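Local coordinates for protein MHP1 (Microbacterium liquefaciens, PDB 2JLN) that carries 5-aryl-substituted hydantoins across the membrane in a sodium-dependent manner, as a nucleobase-cation-symport-1 family transporter, at residues A316-S328 and F334-V346. Residues are numbered along the deposited sequence; the frame is centred on the assembly and turned at random.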
loop_
_atom_site.group_PDB
_atom_site.type_symbol
_atom_site.label_atom_id
_atom_site.label_comp_id
_atom_site.label_asym_id
_atom_site.label_seq_id
_atom_site.Cartn_x
_atom_site.Cartn_y
_atom_site.Cartn_z
ATOM N N ALA A 316 -7.088 -0.791 -4.920
ATOM C CA ALA A 316 -6.136 0.290 -4.805
ATOM C C ALA A 316 -4.771 -0.181 -4.300
ATOM O O ALA A 316 -3.750 0.278 -4.795
ATOM C CB ALA A 316 -6.701 1.399 -3.923
ATOM N N ALA A 317 -4.739 -1.105 -3.342
ATOM C CA ALA A 317 -3.462 -1.506 -2.748
ATOM C C ALA A 317 -2.753 -2.667 -3.465
ATOM O O ALA A 317 -1.530 -2.756 -3.433
ATOM C CB ALA A 317 -3.636 -1.813 -1.285
ATOM N N ASN A 318 -3.505 -3.540 -4.133
ATOM C CA ASN A 318 -2.928 -4.778 -4.650
ATOM C C ASN A 318 -2.980 -4.975 -6.166
ATOM O O ASN A 318 -2.193 -5.736 -6.715
ATOM C CB ASN A 318 -3.586 -5.984 -3.967
ATOM C CG ASN A 318 -3.267 -6.071 -2.479
ATOM O OD1 ASN A 318 -2.176 -5.720 -2.042
ATOM N ND2 ASN A 318 -4.225 -6.551 -1.699
ATOM N N LEU A 319 -3.910 -4.323 -6.855
ATOM C CA LEU A 319 -4.099 -4.604 -8.290
ATOM C C LEU A 319 -3.573 -3.517 -9.220
ATOM O O LEU A 319 -3.032 -3.828 -10.268
ATOM C CB LEU A 319 -5.568 -4.874 -8.608
ATOM C CG LEU A 319 -5.790 -5.548 -9.950
ATOM C CD1 LEU A 319 -5.187 -6.944 -9.932
ATOM C CD2 LEU A 319 -7.263 -5.618 -10.173
ATOM N N LEU A 320 -3.753 -2.254 -8.833
ATOM C CA LEU A 320 -3.175 -1.110 -9.537
ATOM C C LEU A 320 -1.711 -1.306 -9.903
ATOM O O LEU A 320 -1.337 -1.074 -11.047
ATOM C CB LEU A 320 -3.262 0.164 -8.697
ATOM C CG LEU A 320 -4.512 1.017 -8.797
ATOM C CD1 LEU A 320 -4.304 2.304 -8.030
ATOM C CD2 LEU A 320 -4.804 1.292 -10.266
ATOM N N SER A 321 -0.877 -1.711 -8.948
ATOM C CA SER A 321 0.556 -1.714 -9.215
ATOM C C SER A 321 1.087 -2.837 -10.089
ATOM O O SER A 321 2.090 -2.653 -10.762
ATOM C CB SER A 321 1.366 -1.613 -7.935
ATOM O OG SER A 321 1.013 -0.427 -7.241
ATOM N N PRO A 322 0.463 -4.015 -10.076
ATOM C CA PRO A 322 1.021 -4.871 -11.128
ATOM C C PRO A 322 0.516 -4.482 -12.540
ATOM O O PRO A 322 1.255 -4.630 -13.532
ATOM C CB PRO A 322 0.566 -6.283 -10.709
ATOM C CG PRO A 322 -0.536 -6.054 -9.742
ATOM C CD PRO A 322 -0.128 -4.819 -9.002
ATOM N N ALA A 323 -0.719 -3.986 -12.627
ATOM C CA ALA A 323 -1.219 -3.444 -13.884
ATOM C C ALA A 323 -0.201 -2.475 -14.524
ATOM O O ALA A 323 0.253 -2.720 -15.629
ATOM C CB ALA A 323 -2.586 -2.782 -13.702
ATOM N N TYR A 324 0.180 -1.399 -13.847
ATOM C CA TYR A 324 1.137 -0.465 -14.437
ATOM C C TYR A 324 2.523 -1.056 -14.735
ATOM O O TYR A 324 3.239 -0.520 -15.607
ATOM C CB TYR A 324 1.339 0.765 -13.569
ATOM C CG TYR A 324 0.214 1.744 -13.596
ATOM C CD1 TYR A 324 -0.496 2.013 -12.446
ATOM C CD2 TYR A 324 -0.125 2.427 -14.750
ATOM C CE1 TYR A 324 -1.528 2.917 -12.439
ATOM C CE2 TYR A 324 -1.155 3.351 -14.754
ATOM C CZ TYR A 324 -1.855 3.583 -13.585
ATOM O OH TYR A 324 -2.893 4.476 -13.506
ATOM N N THR A 325 2.920 -2.115 -14.015
ATOM C CA THR A 325 4.199 -2.790 -14.288
ATOM C C THR A 325 4.160 -3.522 -15.633
ATOM O O THR A 325 5.130 -3.500 -16.386
ATOM C CB THR A 325 4.620 -3.781 -13.158
ATOM O OG1 THR A 325 4.855 -3.064 -11.940
ATOM C CG2 THR A 325 5.908 -4.511 -13.525
ATOM N N LEU A 326 3.034 -4.163 -15.931
ATOM C CA LEU A 326 2.847 -4.824 -17.225
ATOM C C LEU A 326 2.765 -3.848 -18.400
ATOM O O LEU A 326 3.538 -3.943 -19.370
ATOM C CB LEU A 326 1.613 -5.750 -17.216
ATOM C CG LEU A 326 1.736 -7.045 -16.379
ATOM C CD1 LEU A 326 0.472 -7.912 -16.482
ATOM C CD2 LEU A 326 2.979 -7.843 -16.764
ATOM N N CYS A 327 1.837 -2.904 -18.332
ATOM C CA CYS A 327 1.596 -2.055 -19.496
ATOM C C CYS A 327 2.789 -1.115 -19.709
ATOM O O CYS A 327 2.853 -0.339 -20.671
ATOM C CB CYS A 327 0.282 -1.281 -19.352
ATOM S SG CYS A 327 0.357 0.122 -18.227
ATOM N N SER A 328 3.763 -1.220 -18.822
ATOM C CA SER A 328 4.820 -0.243 -18.778
ATOM C C SER A 328 6.194 -0.863 -19.030
ATOM O O SER A 328 7.142 -0.151 -19.348
ATOM C CB SER A 328 4.743 0.479 -17.443
ATOM O OG SER A 328 5.989 0.973 -17.085
ATOM N N PHE A 334 0.975 -4.695 -23.788
ATOM C CA PHE A 334 -0.125 -4.521 -22.808
ATOM C C PHE A 334 -0.539 -3.083 -22.668
ATOM O O PHE A 334 0.282 -2.190 -22.803
ATOM C CB PHE A 334 0.297 -4.929 -21.389
ATOM C CG PHE A 334 0.567 -6.375 -21.220
ATOM C CD1 PHE A 334 1.865 -6.834 -21.118
ATOM C CD2 PHE A 334 -0.469 -7.281 -21.145
ATOM C CE1 PHE A 334 2.127 -8.181 -20.963
ATOM C CE2 PHE A 334 -0.209 -8.642 -20.984
ATOM C CZ PHE A 334 1.089 -9.087 -20.897
ATOM N N THR A 335 -1.797 -2.853 -22.322
ATOM C CA THR A 335 -2.219 -1.515 -21.910
ATOM C C THR A 335 -2.763 -1.564 -20.472
ATOM O O THR A 335 -3.015 -2.627 -19.959
ATOM C CB THR A 335 -3.260 -0.887 -22.896
ATOM O OG1 THR A 335 -4.352 -1.787 -23.111
ATOM C CG2 THR A 335 -2.619 -0.568 -24.224
ATOM N N PHE A 336 -2.941 -0.428 -19.814
ATOM C CA PHE A 336 -3.481 -0.467 -18.464
ATOM C C PHE A 336 -4.678 -1.401 -18.293
ATOM O O PHE A 336 -4.631 -2.301 -17.472
ATOM C CB PHE A 336 -3.868 0.909 -17.956
ATOM C CG PHE A 336 -4.543 0.867 -16.629
ATOM C CD1 PHE A 336 -3.796 0.658 -15.472
ATOM C CD2 PHE A 336 -5.922 0.988 -16.534
ATOM C CE1 PHE A 336 -4.411 0.592 -14.231
ATOM C CE2 PHE A 336 -6.552 0.932 -15.297
ATOM C CZ PHE A 336 -5.795 0.726 -14.136
ATOM N N LYS A 337 -5.756 -1.185 -19.036
ATOM C CA LYS A 337 -6.915 -2.068 -18.904
ATOM C C LYS A 337 -6.555 -3.554 -19.129
ATOM O O LYS A 337 -7.097 -4.451 -18.472
ATOM C CB LYS A 337 -8.081 -1.620 -19.805
ATOM C CG LYS A 337 -8.924 -0.433 -19.255
ATOM C CD LYS A 337 -9.624 0.362 -20.408
ATOM C CE LYS A 337 -10.592 1.490 -19.921
ATOM N NZ LYS A 337 -12.086 1.142 -19.742
ATOM N N THR A 338 -5.624 -3.833 -20.019
ATOM C CA THR A 338 -5.280 -5.225 -20.270
ATOM C C THR A 338 -4.368 -5.862 -19.213
ATOM O O THR A 338 -4.427 -7.085 -19.006
ATOM C CB THR A 338 -4.696 -5.375 -21.671
ATOM O OG1 THR A 338 -5.775 -5.661 -22.559
ATOM C CG2 THR A 338 -3.654 -6.491 -21.742
ATOM N N GLY A 339 -3.548 -5.028 -18.552
ATOM C CA GLY A 339 -2.596 -5.442 -17.520
ATOM C C GLY A 339 -3.314 -5.814 -16.237
ATOM O O GLY A 339 -2.918 -6.741 -15.539
ATOM N N VAL A 340 -4.383 -5.075 -15.952
ATOM C CA VAL A 340 -5.327 -5.381 -14.897
ATOM C C VAL A 340 -5.974 -6.762 -15.037
ATOM O O VAL A 340 -6.066 -7.488 -14.067
ATOM C CB VAL A 340 -6.432 -4.355 -14.873
ATOM C CG1 VAL A 340 -7.602 -4.886 -14.095
ATOM C CG2 VAL A 340 -5.931 -3.049 -14.281
ATOM N N ILE A 341 -6.433 -7.126 -16.230
ATOM C CA ILE A 341 -6.963 -8.478 -16.482
ATOM C C ILE A 341 -5.932 -9.616 -16.306
ATOM O O ILE A 341 -6.250 -10.672 -15.756
ATOM C CB ILE A 341 -7.640 -8.581 -17.898
ATOM C CG1 ILE A 341 -9.127 -8.222 -17.799
ATOM C CG2 ILE A 341 -7.470 -9.986 -18.506
ATOM C CD1 ILE A 341 -9.612 -7.259 -18.885
ATOM N N VAL A 342 -4.708 -9.415 -16.781
ATOM C CA VAL A 342 -3.673 -10.426 -16.582
ATOM C C VAL A 342 -3.180 -10.529 -15.124
ATOM O O VAL A 342 -2.715 -11.584 -14.709
ATOM C CB VAL A 342 -2.464 -10.217 -17.523
ATOM C CG1 VAL A 342 -1.343 -11.152 -17.146
ATOM C CG2 VAL A 342 -2.864 -10.442 -18.966
ATOM N N SER A 343 -3.268 -9.450 -14.347
ATOM C CA SER A 343 -2.794 -9.475 -12.959
ATOM C C SER A 343 -3.767 -10.157 -12.020
ATOM O O SER A 343 -3.368 -10.873 -11.120
ATOM C CB SER A 343 -2.533 -8.067 -12.453
ATOM O OG SER A 343 -1.371 -7.568 -13.049
ATOM N N ALA A 344 -5.048 -9.906 -12.224
ATOM C CA ALA A 344 -6.064 -10.515 -11.407
ATOM C C ALA A 344 -6.167 -12.012 -11.718
ATOM O O ALA A 344 -6.619 -12.791 -10.883
ATOM C CB ALA A 344 -7.395 -9.813 -11.615
ATOM N N VAL A 345 -5.741 -12.423 -12.907
ATOM C CA VAL A 345 -5.730 -13.853 -13.242
ATOM C C VAL A 345 -4.509 -14.569 -12.660
ATOM O O VAL A 345 -4.664 -15.561 -11.955
ATOM C CB VAL A 345 -5.812 -14.118 -14.760
ATOM C CG1 VAL A 345 -5.256 -15.476 -15.085
ATOM C CG2 VAL A 345 -7.242 -13.994 -15.241
ATOM N N VAL A 346 -3.301 -14.090 -12.943
ATOM C CA VAL A 346 -2.128 -14.633 -12.251
ATOM C C VAL A 346 -2.327 -14.674 -10.717
ATOM O O VAL A 346 -2.144 -15.710 -10.078
ATOM C CB VAL A 346 -0.847 -13.863 -12.603
ATOM C CG1 VAL A 346 0.249 -14.135 -11.572
ATOM C CG2 VAL A 346 -0.390 -14.229 -14.003
#
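F336 reaches helix 316-328 as a knob in the hole formed by L320, A323, Y324 and C327. Its chi1 of 174° sets CG opposite the backbone N and swings the ring end in against that helix: CE1 lies 3.9 Å from A323 CB, and L320 CD2 meets CZ at the ring edge. The F336 and Y324 rings form an oblique pair, inclined by 36° with centroids 5.1 Å apart, and F336 CD1 lies over one face of the phenol, near its rim. A serine in place of Y324 would probably leave that part of the F336 ring uncovered and the ring freer to turn. L326, which has as much surface buried as F336, rests CD1 against both G339 O (3.7 Å) and V342 CG1 (3.8 Å), while its CB lies over one face of the F334 ring, near the rim. L319 extends CD1 to within 3.7 Å of A344 N. Between these residues the backbones come close, A323 CA and G339 CA being 4.4 Å apart, and G339 brings no side chain to this point. S343 fills a second hole, among L319, P322, A323 and L326; its hydroxyl is turned back to G339 O (3.0 Å from OG), and no hydrogen bond joins the segments. Helix 314-329 also bears N318, probably substrate-binding, outside the contact. Consecutive transmembrane helices 8 and 9, joined by a short connection, cross here at 120°, with helix 142-157 against L319, V340 and A344 and helix 104-137 against P322 and A344.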